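PDB 2P7O: glyoxalase family protein, which confers fosfomycin resistance on Listeria monocytogenes by catalysing hydration of the antibiotic, very probably with manganese(II) as cofactor. Local coordinates for residues G4-I8 and L52-I56; F21-F26 and L116-H120; F26-I31 and K45-I49; E103-Y108 and E126-Y131. All coordinates share one frame; numbering follows the deposited sequence. Where two conformers were deposited one is given.

Contact 1. Residues G4-I8 and L52-I56; sequences GLSHI and LWICI. With MN (manganese (II) ion), chain D.
L5 touches L52 through one methyl each: L5 CD2 lies 3.4 Å from L52 CD1, tighter than usual for two carbons. The two leucines meet at a slant. S6 presents its backbone to the other strand. A water bridges the two strands here, accepting from W53 N and donating a weak bond to S6 O. The S6 hydroxyl has another role: S6 OG accepts from H7 ND1 at 2.7 Å, close to the plane of the imidazole. This bond helps to fix the rotation of the ring. H7 has CG between its backbone N and carbonyl carbon (chi1 59°), a crowded position that leaves H7 CB 3.2 Å from W53 O while the ring turns its NE2 to the metal. H7 NE2 binds manganese at 2.2 Å, with H69, E118 and E126 of the second subunit and a water completing the site. Strands 4-12 and 52-58 are parallel neighbours of a glyoxalase-type sheet, and 4-8 also pairs antiparallel with a strand of the second subunit. The sheet therefore runs on across the dimer interface, and the metal sits between subunits. I8 is held through both its backbone N and its O. I8 N donates to W53 O at 3.0 Å, and I8 O accepts from C55 N at 2.9 Å. The I8 side chain crosses that of L52 at about a right angle, with I8 CD1 3.8 Å from L52 CD1.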
loop_
_atom_site.group_PDB
_atom_site.type_symbol
_atom_site.label_atom_id
_atom_site.label_comp_id
_atom_site.label_asym_id
_atom_site.label_seq_id
_atom_site.Cartn_x
_atom_site.Cartn_y
_atom_site.Cartn_z
ATOM N N GLY A 4 6.437 11.279 6.308
ATOM C CA GLY A 4 5.593 10.982 5.144
ATOM C C GLY A 4 5.787 9.518 4.774
ATOM O O GLY A 4 6.330 8.736 5.532
ATOM N N LEU A 5 5.253 9.173 3.614
ATOM C CA LEU A 5 5.443 7.882 3.000
ATOM C C LEU A 5 6.896 7.851 2.519
ATOM O O LEU A 5 7.409 8.807 1.903
ATOM C CB LEU A 5 4.446 7.723 1.835
ATOM C CG LEU A 5 4.056 6.313 1.436
ATOM C CD1 LEU A 5 3.436 5.582 2.627
ATOM C CD2 LEU A 5 3.024 6.300 0.316
ATOM N N SER A 6 7.576 6.764 2.809
ATOM C CA SER A 6 8.864 6.407 2.249
ATOM C C SER A 6 8.678 5.708 0.891
ATOM O O SER A 6 9.208 6.208 -0.106
ATOM C CB SER A 6 9.637 5.412 3.161
ATOM O OG SER A 6 10.863 5.085 2.520
ATOM N N HIS A 7 7.945 4.602 0.903
ATOM C CA HIS A 7 7.809 3.840 -0.363
ATOM C C HIS A 7 6.762 2.767 -0.109
ATOM O O HIS A 7 6.426 2.490 1.044
ATOM C CB HIS A 7 9.134 3.213 -0.828
ATOM C CG HIS A 7 9.794 2.256 0.106
ATOM N ND1 HIS A 7 10.579 2.756 1.168
ATOM C CD2 HIS A 7 9.848 0.915 0.233
ATOM C CE1 HIS A 7 11.089 1.748 1.874
ATOM N NE2 HIS A 7 10.659 0.619 1.332
ATOM N N ILE A 8 6.347 2.117 -1.188
ATOM C CA ILE A 8 5.612 0.860 -1.049
ATOM C C ILE A 8 6.361 -0.197 -1.849
ATOM O O ILE A 8 6.848 0.147 -2.936
ATOM C CB ILE A 8 4.226 1.096 -1.637
ATOM C CG1 ILE A 8 3.432 2.149 -0.827
ATOM C CG2 ILE A 8 3.439 -0.187 -1.712
ATOM C CD1 ILE A 8 2.087 2.451 -1.493
ATOM N N LEU A 52 4.851 8.969 -5.578
ATOM C CA LEU A 52 5.023 7.774 -4.744
ATOM C C LEU A 52 6.199 6.971 -5.328
ATOM O O LEU A 52 6.227 6.670 -6.533
ATOM C CB LEU A 52 3.755 6.912 -4.772
ATOM C CG LEU A 52 3.882 5.440 -4.330
ATOM C CD1 LEU A 52 4.090 5.356 -2.825
ATOM C CD2 LEU A 52 2.681 4.652 -4.825
ATOM N N TRP A 53 7.136 6.598 -4.470
ATOM C CA TRP A 53 8.221 5.683 -4.757
ATOM C C TRP A 53 7.765 4.243 -4.576
ATOM O O TRP A 53 7.485 3.799 -3.453
ATOM C CB TRP A 53 9.436 5.971 -3.841
ATOM C CG TRP A 53 10.083 7.300 -4.133
ATOM C CD1 TRP A 53 9.664 8.509 -3.595
ATOM C CD2 TRP A 53 11.242 7.601 -4.937
ATOM N NE1 TRP A 53 10.492 9.512 -4.046
ATOM C CE2 TRP A 53 11.452 8.982 -4.865
ATOM C CE3 TRP A 53 12.134 6.814 -5.705
ATOM C CZ2 TRP A 53 12.494 9.647 -5.542
ATOM C CZ3 TRP A 53 13.155 7.461 -6.384
ATOM C CH2 TRP A 53 13.326 8.852 -6.297
ATOM N N ILE A 54 7.699 3.538 -5.710
ATOM C CA ILE A 54 7.283 2.149 -5.603
ATOM C C ILE A 54 8.390 1.198 -6.024
ATOM O O ILE A 54 8.993 1.368 -7.100
ATOM C CB ILE A 54 5.951 1.916 -6.318
ATOM C CG1 ILE A 54 5.465 0.458 -6.170
ATOM C CG2 ILE A 54 5.944 2.374 -7.757
ATOM C CD1 ILE A 54 3.955 0.294 -6.067
ATOM N N CYS A 55 8.681 0.240 -5.132
ATOM C CA CYS A 55 9.649 -0.804 -5.496
ATOM C C CYS A 55 8.911 -2.076 -5.841
ATOM O O CYS A 55 7.949 -2.479 -5.114
ATOM C CB CYS A 55 10.535 -1.059 -4.235
ATOM S SG CYS A 55 11.559 -2.527 -4.369
ATOM N N ILE A 56 9.322 -2.719 -6.931
ATOM C CA ILE A 56 8.813 -4.083 -7.131
ATOM C C ILE A 56 9.987 -5.060 -7.107
ATOM O O ILE A 56 11.072 -4.667 -7.508
ATOM C CB ILE A 56 8.064 -4.304 -8.454
ATOM C CG1 ILE A 56 8.890 -3.823 -9.653
ATOM C CG2 ILE A 56 6.683 -3.664 -8.396
ATOM C CD1 ILE A 56 8.156 -4.009 -10.959
HETATM MN MN MN D . 11.079 -1.334 2.186
HETATM O O HOH W 1 6.915 7.157 -1.556
HETATM O O HOH W 2 13.153 -0.527 2.724
#

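Contact 2. Residues F21-F26 and L116-H120; sequences FLQNIF and LFELH. With MN (manganese (II) ion), chain C.
E118 OE2 is gripped by several groups. A metal-bound water donates to it at 2.6 Å, S106 OG is also hydrogen-bonded to it, and H120 ND1 adds a weak bond. The other carboxylate oxygen, OE1, binds manganese. H69 and E126 of this chain and H7 of the second subunit share that metal. E118 CG is anti to the backbone N (chi1 174°) and the chain beyond is extended, which carries the carboxylate to the metal side of strand 116-120. The neighbours F117 and L119 take the other side and meet helix 15-26. This is helix-on-sheet packing of the glyoxalase fold: the strand belongs to the sheet that carries H69 and E118 of the metal site, and helix 15-26 covers part of the side turned from the metal, next to helix 79-89. The contact is made by side chains, since the two axes are 12.2 Å apart. F21, F26 and F117 form an aromatic cluster. F21 CE2 lies 3.8 Å from F117 CE1, with the ring planes 44° apart. F26 lies over one face of the F117 ring with its CE1; F26 CZ is 3.8 Å from F117 CD2 and the planes are 55° apart. Both pairs are oblique. L119 brings CD2 to the edge of the F26 ring, 3.8 Å from F26 CE2. I25 CG2 covers one face of the F26 ring, above its centre, and also approaches L119 CD1 at 4.4 Å.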
loop_
_atom_site.group_PDB
_atom_site.type_symbol
_atom_site.label_atom_id
_atom_site.label_comp_id
_atom_site.label_asym_id
_atom_site.label_seq_id
_atom_site.Cartn_x
_atom_site.Cartn_y
_atom_site.Cartn_z
ATOM N N PHE A 21 2.602 -3.347 -16.849
ATOM C CA PHE A 21 1.379 -2.945 -16.167
ATOM C C PHE A 21 1.489 -1.506 -15.648
ATOM O O PHE A 21 0.640 -0.639 -15.906
ATOM C CB PHE A 21 1.204 -3.964 -15.012
ATOM C CG PHE A 21 -0.014 -3.652 -14.157
ATOM C CD1 PHE A 21 -1.278 -3.979 -14.575
ATOM C CD2 PHE A 21 0.181 -3.041 -12.943
ATOM C CE1 PHE A 21 -2.398 -3.650 -13.830
ATOM C CE2 PHE A 21 -0.920 -2.698 -12.179
ATOM C CZ PHE A 21 -2.191 -3.065 -12.599
ATOM N N LEU A 22 2.582 -1.220 -14.919
ATOM C CA LEU A 22 2.733 0.040 -14.230
ATOM C C LEU A 22 2.919 1.213 -15.205
ATOM O O LEU A 22 2.435 2.307 -14.950
ATOM C CB LEU A 22 3.946 0.024 -13.283
ATOM C CG LEU A 22 3.840 -0.919 -12.088
ATOM C CD1 LEU A 22 5.145 -0.891 -11.317
ATOM C CD2 LEU A 22 2.638 -0.487 -11.227
ATOM N N GLN A 23 3.734 0.954 -16.221
ATOM C CA GLN A 23 4.045 1.905 -17.277
ATOM C C GLN A 23 2.839 2.142 -18.207
ATOM O O GLN A 23 2.454 3.276 -18.495
ATOM C CB GLN A 23 5.183 1.357 -18.182
ATOM C CG GLN A 23 6.569 1.550 -17.534
ATOM C CD GLN A 23 7.721 1.084 -18.420
ATOM O OE1 GLN A 23 7.579 0.332 -19.380
ATOM N NE2 GLN A 23 8.898 1.600 -18.081
ATOM N N ASN A 24 2.230 1.079 -18.725
ATOM C CA ASN A 24 1.083 1.337 -19.624
ATOM C C ASN A 24 -0.060 1.981 -18.862
ATOM O O ASN A 24 -0.584 2.942 -19.429
ATOM C CB ASN A 24 0.613 0.036 -20.274
ATOM C CG ASN A 24 -0.432 0.255 -21.343
ATOM O OD1 ASN A 24 -0.096 0.471 -22.521
ATOM N ND2 ASN A 24 -1.706 0.208 -21.023
ATOM N N ILE A 25 -0.459 1.523 -17.692
ATOM C CA ILE A 25 -1.578 2.060 -16.933
ATOM C C ILE A 25 -1.255 3.344 -16.177
ATOM O O ILE A 25 -2.009 4.330 -16.316
ATOM C CB ILE A 25 -2.060 1.068 -15.841
ATOM C CG1 ILE A 25 -2.514 -0.259 -16.476
ATOM C CG2 ILE A 25 -3.291 1.660 -15.133
ATOM C CD1 ILE A 25 -3.351 0.022 -17.711
ATOM N N PHE A 26 -0.216 3.281 -15.332
ATOM C CA PHE A 26 0.001 4.432 -14.457
ATOM C C PHE A 26 1.045 5.384 -15.019
ATOM O O PHE A 26 1.401 6.353 -14.320
ATOM C CB PHE A 26 0.553 3.945 -13.101
ATOM C CG PHE A 26 -0.365 3.025 -12.325
ATOM C CD1 PHE A 26 -0.123 1.682 -12.159
ATOM C CD2 PHE A 26 -1.508 3.527 -11.758
ATOM C CE1 PHE A 26 -1.032 0.818 -11.555
ATOM C CE2 PHE A 26 -2.384 2.686 -11.116
ATOM C CZ PHE A 26 -2.154 1.342 -10.957
ATOM N N LEU A 116 -4.851 -5.818 -5.696
ATOM C CA LEU A 116 -5.942 -4.919 -6.079
ATOM C C LEU A 116 -5.497 -3.455 -6.113
ATOM O O LEU A 116 -4.829 -2.938 -5.215
ATOM C CB LEU A 116 -7.065 -5.120 -5.074
ATOM C CG LEU A 116 -8.359 -4.365 -5.437
ATOM C CD1 LEU A 116 -8.920 -4.825 -6.783
ATOM C CD2 LEU A 116 -9.346 -4.664 -4.327
ATOM N N PHE A 117 -5.878 -2.809 -7.223
ATOM C CA PHE A 117 -5.577 -1.388 -7.391
ATOM C C PHE A 117 -6.888 -0.688 -7.737
ATOM O O PHE A 117 -7.872 -1.299 -8.178
ATOM C CB PHE A 117 -4.678 -1.178 -8.622
ATOM C CG PHE A 117 -3.213 -1.492 -8.326
ATOM C CD1 PHE A 117 -2.653 -2.714 -8.685
ATOM C CD2 PHE A 117 -2.404 -0.573 -7.681
ATOM C CE1 PHE A 117 -1.315 -3.027 -8.420
ATOM C CE2 PHE A 117 -1.066 -0.841 -7.398
ATOM C CZ PHE A 117 -0.515 -2.069 -7.797
ATOM N N GLU A 118 -6.903 0.606 -7.504
ATOM C CA GLU A 118 -8.068 1.424 -7.787
ATOM C C GLU A 118 -7.570 2.735 -8.404
ATOM O O GLU A 118 -6.619 3.342 -7.938
ATOM C CB GLU A 118 -8.865 1.651 -6.504
ATOM C CG GLU A 118 -10.053 2.603 -6.601
ATOM C CD GLU A 118 -10.752 2.906 -5.291
ATOM O OE1 GLU A 118 -10.221 2.485 -4.221
ATOM O OE2 GLU A 118 -11.823 3.571 -5.335
ATOM N N LEU A 119 -8.268 3.167 -9.455
ATOM C CA LEU A 119 -8.211 4.558 -9.905
ATOM C C LEU A 119 -9.495 5.280 -9.480
ATOM O O LEU A 119 -10.612 4.839 -9.781
ATOM C CB LEU A 119 -8.075 4.498 -11.442
ATOM C CG LEU A 119 -6.688 3.971 -11.858
ATOM C CD1 LEU A 119 -6.658 3.910 -13.384
ATOM C CD2 LEU A 119 -5.526 4.794 -11.341
ATOM N N HIS A 120 -9.321 6.287 -8.647
ATOM C CA HIS A 120 -10.454 6.866 -7.936
ATOM C C HIS A 120 -10.618 8.289 -8.454
ATOM O O HIS A 120 -9.677 9.074 -8.297
ATOM C CB HIS A 120 -10.122 6.805 -6.433
ATOM C CG HIS A 120 -11.133 7.476 -5.537
ATOM N ND1 HIS A 120 -11.866 6.789 -4.578
ATOM C CD2 HIS A 120 -11.430 8.790 -5.327
ATOM C CE1 HIS A 120 -12.636 7.640 -3.930
ATOM N NE2 HIS A 120 -12.411 8.869 -4.393
HETATM MN MN MN C . -10.758 2.444 -2.138
HETATM O O HOH W 3 -12.496 3.590 -2.826
#

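Contact 3. Residues F26-I31 and K45-I49; sequences FNAEEI and KFFLI
Residues 29-30 pair antiparallel with strand 44-49: E29 and L48 form a hydrogen-bonded pair, with E29 N to L48 O at 2.9 Å and L48 N to E29 O at 3.0 Å, and E30 and F47 form a non-hydrogen-bonded one. One residue further on, I31 N donates to F46 O at 2.8 Å. Strand 29-30 is the outermost of its sheet within this chain, and it follows the turn at N27 that ends helix 15-26. A28 sits in that link. Its CB meets I49 CG1 at 3.6 Å, and F26 CB lies on the other branch, I49 CG2. E30 crosses F47 obliquely, with E30 CB 3.6 Å from F47 CE2. Its carboxylate plane stands 73° from that ring. With E30 CG anti to its backbone N (chi1 -170°) and the rest extended, the carboxylate reaches past the ring to K45. There K45 NZ meets E30 OE2 at 3.0 Å in a salt bridge, from the syn side but 34° out of the carboxylate plane. On the face with E29 and L48, I31 CD1 packs on L48 CG at 3.7 Å, the two side chains crossing about at right angles. I31 CG2 presses on F46 CB. K45 NZ is also hydrogen-bonded to T19 OG1 of helix 15-26. The ammonium thus joins the edge strand, its neighbour in the sheet and the helix, and a charge at the partly exposed border has two polar partners.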
loop_
_atom_site.group_PDB
_atom_site.type_symbol
_atom_site.label_atom_id
_atom_site.label_comp_id
_atom_site.label_asym_id
_atom_site.label_seq_id
_atom_site.Cartn_x
_atom_site.Cartn_y
_atom_site.Cartn_z
ATOM N N PHE A 26 -0.216 3.281 -15.332
ATOM C CA PHE A 26 0.001 4.432 -14.457
ATOM C C PHE A 26 1.045 5.384 -15.019
ATOM O O PHE A 26 1.401 6.353 -14.320
ATOM C CB PHE A 26 0.553 3.945 -13.101
ATOM C CG PHE A 26 -0.365 3.025 -12.325
ATOM C CD1 PHE A 26 -0.123 1.682 -12.159
ATOM C CD2 PHE A 26 -1.508 3.527 -11.758
ATOM C CE1 PHE A 26 -1.032 0.818 -11.555
ATOM C CE2 PHE A 26 -2.384 2.686 -11.116
ATOM C CZ PHE A 26 -2.154 1.342 -10.957
ATOM N N ASN A 27 1.626 5.137 -16.184
ATOM C CA ASN A 27 2.719 6.020 -16.653
ATOM C C ASN A 27 3.884 6.138 -15.694
ATOM O O ASN A 27 4.628 7.121 -15.629
ATOM C CB ASN A 27 2.179 7.412 -17.015
ATOM C CG ASN A 27 1.540 7.260 -18.389
ATOM O OD1 ASN A 27 2.255 6.892 -19.361
ATOM N ND2 ASN A 27 0.223 7.333 -18.366
ATOM N N ALA A 28 4.087 5.027 -14.986
ATOM C CA ALA A 28 5.154 4.969 -13.975
ATOM C C ALA A 28 6.513 5.171 -14.628
ATOM O O ALA A 28 6.769 4.673 -15.736
ATOM C CB ALA A 28 5.043 3.624 -13.264
ATOM N N GLU A 29 7.361 5.939 -13.930
ATOM C CA GLU A 29 8.667 6.296 -14.467
ATOM C C GLU A 29 9.716 5.418 -13.819
ATOM O O GLU A 29 9.879 5.418 -12.595
ATOM C CB GLU A 29 8.925 7.787 -14.213
ATOM C CG GLU A 29 10.363 8.139 -14.618
ATOM C CD GLU A 29 10.409 8.594 -16.070
ATOM O OE1 GLU A 29 9.624 8.038 -16.860
ATOM O OE2 GLU A 29 11.211 9.498 -16.383
ATOM N N GLU A 30 10.417 4.600 -14.557
ATOM C CA GLU A 30 11.468 3.759 -13.971
ATOM C C GLU A 30 12.664 4.606 -13.504
ATOM O O GLU A 30 12.993 5.589 -14.198
ATOM C CB GLU A 30 11.913 2.672 -14.959
ATOM C CG GLU A 30 12.832 1.614 -14.332
ATOM C CD GLU A 30 13.018 0.443 -15.290
ATOM O OE1 GLU A 30 14.096 -0.188 -15.311
ATOM O OE2 GLU A 30 12.028 0.043 -15.938
ATOM N N ILE A 31 13.183 4.220 -12.339
ATOM C CA ILE A 31 14.198 4.924 -11.583
ATOM C C ILE A 31 15.590 4.310 -11.717
ATOM O O ILE A 31 15.568 3.126 -12.108
ATOM C CB ILE A 31 13.745 4.837 -10.093
ATOM C CG1 ILE A 31 12.938 6.085 -9.718
ATOM C CG2 ILE A 31 14.838 4.472 -9.122
ATOM C CD1 ILE A 31 13.174 7.240 -10.690
ATOM N N LYS A 45 13.114 -3.358 -9.127
ATOM C CA LYS A 45 13.081 -2.058 -9.738
ATOM C C LYS A 45 12.387 -1.028 -8.819
ATOM O O LYS A 45 11.485 -1.350 -8.055
ATOM C CB LYS A 45 12.260 -2.105 -11.022
ATOM C CG LYS A 45 13.036 -2.669 -12.179
ATOM C CD LYS A 45 12.201 -2.450 -13.447
ATOM C CE LYS A 45 12.638 -3.409 -14.530
ATOM N NZ LYS A 45 12.052 -2.977 -15.816
ATOM N N PHE A 46 12.821 0.221 -9.021
ATOM C CA PHE A 46 12.032 1.315 -8.442
ATOM C C PHE A 46 11.369 2.131 -9.565
ATOM O O PHE A 46 11.954 2.373 -10.624
ATOM C CB PHE A 46 12.886 2.208 -7.546
ATOM C CG PHE A 46 12.893 1.873 -6.064
ATOM C CD1 PHE A 46 12.076 2.554 -5.182
ATOM C CD2 PHE A 46 13.756 0.882 -5.585
ATOM C CE1 PHE A 46 12.105 2.268 -3.816
ATOM C CE2 PHE A 46 13.785 0.599 -4.238
ATOM C CZ PHE A 46 12.936 1.280 -3.350
ATOM N N PHE A 47 10.171 2.607 -9.258
ATOM C CA PHE A 47 9.417 3.495 -10.135
ATOM C C PHE A 47 8.858 4.640 -9.277
ATOM O O PHE A 47 8.819 4.589 -8.034
ATOM C CB PHE A 47 8.188 2.800 -10.727
ATOM C CG PHE A 47 8.504 1.624 -11.639
ATOM C CD1 PHE A 47 8.654 0.366 -11.110
ATOM C CD2 PHE A 47 8.657 1.823 -12.995
ATOM C CE1 PHE A 47 9.017 -0.661 -11.945
ATOM C CE2 PHE A 47 9.021 0.780 -13.847
ATOM C CZ PHE A 47 9.229 -0.478 -13.317
ATOM N N LEU A 48 8.496 5.721 -9.941
ATOM C CA LEU A 48 7.828 6.860 -9.382
ATOM C C LEU A 48 6.472 6.971 -10.098
ATOM O O LEU A 48 6.465 6.993 -11.346
ATOM C CB LEU A 48 8.525 8.197 -9.707
ATOM C CG LEU A 48 9.959 8.234 -9.180
ATOM C CD1 LEU A 48 10.548 9.611 -8.962
ATOM C CD2 LEU A 48 9.807 7.464 -7.890
ATOM N N ILE A 49 5.446 7.127 -9.287
ATOM C CA ILE A 49 4.072 7.354 -9.731
ATOM C C ILE A 49 3.502 8.519 -8.904
ATOM O O ILE A 49 3.154 8.342 -7.733
ATOM C CB ILE A 49 3.237 6.082 -9.510
ATOM C CG1 ILE A 49 3.862 4.819 -10.127
ATOM C CG2 ILE A 49 1.813 6.287 -10.057
ATOM C CD1 ILE A 49 3.004 3.604 -9.863
#

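Contact 4. Residues E103-Y108 and E126-Y131; sequences EGRSIY and ERLKRY. With MN (manganese (II) ion), chain C.
R130 and R127 turn their guanidinium groups differently toward the chain at G104. This is where the tail after strand 116-120 folds back on strand 106-110 in the glyoxalase fold, beside the manganese site. R130 comes end-on: NH1 and NH2 both donate to G104 O, at 2.7 and 2.9 Å, and the oxygen lies near the guanidinium plane. R127 lies flat against the same peptide, with G104 O 3.5 Å above the centre of its group. Its NH1 donates to S106 OG at 2.7 Å, slightly tilted from the plane. E103 faces R130 as an ion pair, but the position of its carboxylate is less sure. Y108 and Y131 meet obliquely, planes 77° apart, with Y131 OH at the edge of the Y108 ring, 3.3 Å from Y108 CD1. The ring of Y108 points its hydroxyl at E126. E126 OE1 binds manganese and is hydrogen-bonded to T9 OG1 of the second subunit. A metal-bound water donates to Y108 OH and accepts from R127 N. E126 OE2 takes a bond from Y108 OH at 2.9 Å, from above the carboxylate plane, and one from L128 N at 3.1 Å on the same face of that plane.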
loop_
_atom_site.group_PDB
_atom_site.type_symbol
_atom_site.label_atom_id
_atom_site.label_comp_id
_atom_site.label_asym_id
_atom_site.label_seq_id
_atom_site.Cartn_x
_atom_site.Cartn_y
_atom_site.Cartn_z
ATOM N N GLU A 103 -22.327 10.853 -8.431
ATOM C CA GLU A 103 -21.573 9.819 -7.686
ATOM C C GLU A 103 -20.214 9.774 -8.372
ATOM O O GLU A 103 -20.087 9.870 -9.602
ATOM C CB GLU A 103 -22.365 8.521 -7.730
ATOM C CG GLU A 103 -21.984 7.403 -6.773
ATOM C CD GLU A 103 -22.313 6.045 -7.382
ATOM O OE1 GLU A 103 -22.981 6.039 -8.452
ATOM O OE2 GLU A 103 -21.893 5.000 -6.847
ATOM N N GLY A 104 -19.125 9.712 -7.633
ATOM C CA GLY A 104 -17.856 9.672 -8.335
ATOM C C GLY A 104 -17.576 8.215 -8.681
ATOM O O GLY A 104 -18.116 7.259 -8.118
ATOM N N ARG A 105 -16.744 8.079 -9.692
ATOM C CA ARG A 105 -16.388 6.785 -10.273
ATOM C C ARG A 105 -14.997 6.341 -9.846
ATOM O O ARG A 105 -14.079 7.123 -9.645
ATOM C CB ARG A 105 -16.400 6.976 -11.811
ATOM C CG ARG A 105 -17.757 7.551 -12.281
ATOM C CD ARG A 105 -17.644 7.855 -13.780
ATOM N NE ARG A 105 -17.604 6.575 -14.529
ATOM C CZ ARG A 105 -17.403 6.493 -15.827
ATOM N NH1 ARG A 105 -17.117 7.602 -16.517
ATOM N NH2 ARG A 105 -17.409 5.279 -16.402
ATOM N N SER A 106 -14.923 5.037 -9.610
ATOM C CA SER A 106 -13.689 4.299 -9.421
ATOM C C SER A 106 -13.653 3.114 -10.395
ATOM O O SER A 106 -14.682 2.494 -10.729
ATOM C CB SER A 106 -13.590 3.838 -7.951
ATOM O OG SER A 106 -13.263 4.954 -7.137
ATOM N N ILE A 107 -12.401 2.815 -10.744
ATOM C CA ILE A 107 -12.055 1.588 -11.429
ATOM C C ILE A 107 -11.185 0.687 -10.542
ATOM O O ILE A 107 -10.135 1.064 -10.019
ATOM C CB ILE A 107 -11.238 1.903 -12.688
ATOM C CG1 ILE A 107 -11.752 3.133 -13.449
ATOM C CG2 ILE A 107 -11.143 0.678 -13.557
ATOM C CD1 ILE A 107 -10.732 3.597 -14.509
ATOM N N TYR A 108 -11.670 -0.531 -10.343
ATOM C CA TYR A 108 -10.959 -1.498 -9.523
ATOM C C TYR A 108 -10.493 -2.632 -10.416
ATOM O O TYR A 108 -11.310 -3.147 -11.197
ATOM C CB TYR A 108 -11.968 -2.068 -8.520
ATOM C CG TYR A 108 -12.254 -1.190 -7.332
ATOM C CD1 TYR A 108 -13.352 -0.354 -7.320
ATOM C CD2 TYR A 108 -11.446 -1.234 -6.203
ATOM C CE1 TYR A 108 -13.639 0.453 -6.236
ATOM C CE2 TYR A 108 -11.751 -0.440 -5.096
ATOM C CZ TYR A 108 -12.861 0.391 -5.114
ATOM O OH TYR A 108 -13.141 1.187 -4.003
ATOM N N GLU A 126 -14.472 5.054 0.490
ATOM C CA GLU A 126 -14.141 3.708 0.022
ATOM C C GLU A 126 -15.385 3.170 -0.686
ATOM O O GLU A 126 -16.480 3.184 -0.122
ATOM C CB GLU A 126 -13.823 2.895 1.282
ATOM C CG GLU A 126 -13.443 1.442 1.007
ATOM C CD GLU A 126 -12.568 1.355 -0.247
ATOM O OE1 GLU A 126 -11.533 2.019 -0.270
ATOM O OE2 GLU A 126 -12.897 0.606 -1.218
ATOM N N ARG A 127 -15.163 2.638 -1.868
ATOM C CA ARG A 127 -16.266 2.262 -2.748
ATOM C C ARG A 127 -16.455 0.763 -2.925
ATOM O O ARG A 127 -17.238 0.314 -3.757
ATOM C CB ARG A 127 -16.041 3.042 -4.053
ATOM C CG ARG A 127 -16.093 4.553 -3.779
ATOM C CD ARG A 127 -15.847 5.345 -5.080
ATOM N NE ARG A 127 -15.988 6.785 -4.945
ATOM C CZ ARG A 127 -15.434 7.663 -5.790
ATOM N NH1 ARG A 127 -14.701 7.264 -6.841
ATOM N NH2 ARG A 127 -15.681 8.970 -5.583
ATOM N N LEU A 128 -15.783 -0.077 -2.148
ATOM C CA LEU A 128 -15.911 -1.532 -2.282
ATOM C C LEU A 128 -17.368 -1.987 -2.179
ATOM O O LEU A 128 -17.729 -2.988 -2.812
ATOM C CB LEU A 128 -15.145 -2.336 -1.215
ATOM C CG LEU A 128 -15.421 -3.839 -1.126
ATOM C CD1 LEU A 128 -14.538 -4.615 -2.096
ATOM C CD2 LEU A 128 -15.249 -4.458 0.263
ATOM N N LYS A 129 -18.127 -1.311 -1.328
ATOM C CA LYS A 129 -19.495 -1.822 -1.079
ATOM C C LYS A 129 -20.334 -1.812 -2.358
ATOM O O LYS A 129 -21.340 -2.493 -2.460
ATOM C CB LYS A 129 -20.193 -0.946 -0.039
ATOM C CG LYS A 129 -20.274 0.517 -0.448
ATOM C CD LYS A 129 -21.036 1.363 0.573
ATOM C CE LYS A 129 -20.654 2.825 0.410
ATOM N NZ LYS A 129 -19.793 3.267 1.549
ATOM N N ARG A 130 -19.941 -0.978 -3.330
ATOM C CA ARG A 130 -20.668 -0.883 -4.570
ATOM C C ARG A 130 -20.676 -2.193 -5.360
ATOM O O ARG A 130 -21.496 -2.313 -6.270
ATOM C CB ARG A 130 -20.005 0.166 -5.469
ATOM C CG ARG A 130 -20.174 1.571 -4.862
ATOM C CD ARG A 130 -19.689 2.541 -5.973
ATOM N NE ARG A 130 -19.706 3.928 -5.488
ATOM C CZ ARG A 130 -19.102 4.919 -6.130
ATOM N NH1 ARG A 130 -18.450 4.680 -7.287
ATOM N NH2 ARG A 130 -19.146 6.159 -5.639
ATOM N N TYR A 131 -19.751 -3.085 -5.030
ATOM C CA TYR A 131 -19.583 -4.319 -5.786
ATOM C C TYR A 131 -20.100 -5.501 -4.968
ATOM O O TYR A 131 -19.563 -6.610 -4.975
ATOM C CB TYR A 131 -18.129 -4.533 -6.217
ATOM C CG TYR A 131 -17.582 -3.374 -7.001
ATOM C CD1 TYR A 131 -17.236 -2.185 -6.385
ATOM C CD2 TYR A 131 -17.446 -3.439 -8.384
ATOM C CE1 TYR A 131 -16.750 -1.114 -7.106
ATOM C CE2 TYR A 131 -16.938 -2.362 -9.105
ATOM C CZ TYR A 131 -16.591 -1.196 -8.479
ATOM O OH TYR A 131 -16.080 -0.103 -9.185
HETATM MN MN MN C . -10.758 2.444 -2.138
HETATM O O HOH W 4 -17.307 2.757 -9.027
HETATM O O HOH W 3 -12.496 3.590 -2.826
#

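Contacts 1 and 3 lie in one sheet, their centres 10 Å apart, and touch where strands 44-49 and 52-58 pair. Contacts 2 and 4 meet in the other sheet, through strands 106-110 and 116-120, with centres 15 Å apart. Helix 15-26 joins the halves: it ends in contact 3, which shares F26 with contact 2, and packs on the second sheet. Contact 3 is nested inside contacts 1 and 2 along the chain, contacts 1 and 2 alternate, and contact 4 opens after contact 1 has closed. Contact 1 supplies one metal ligand, contacts 2 and 4 two others to a different ion. Each manganese site is therefore completed across the dimer.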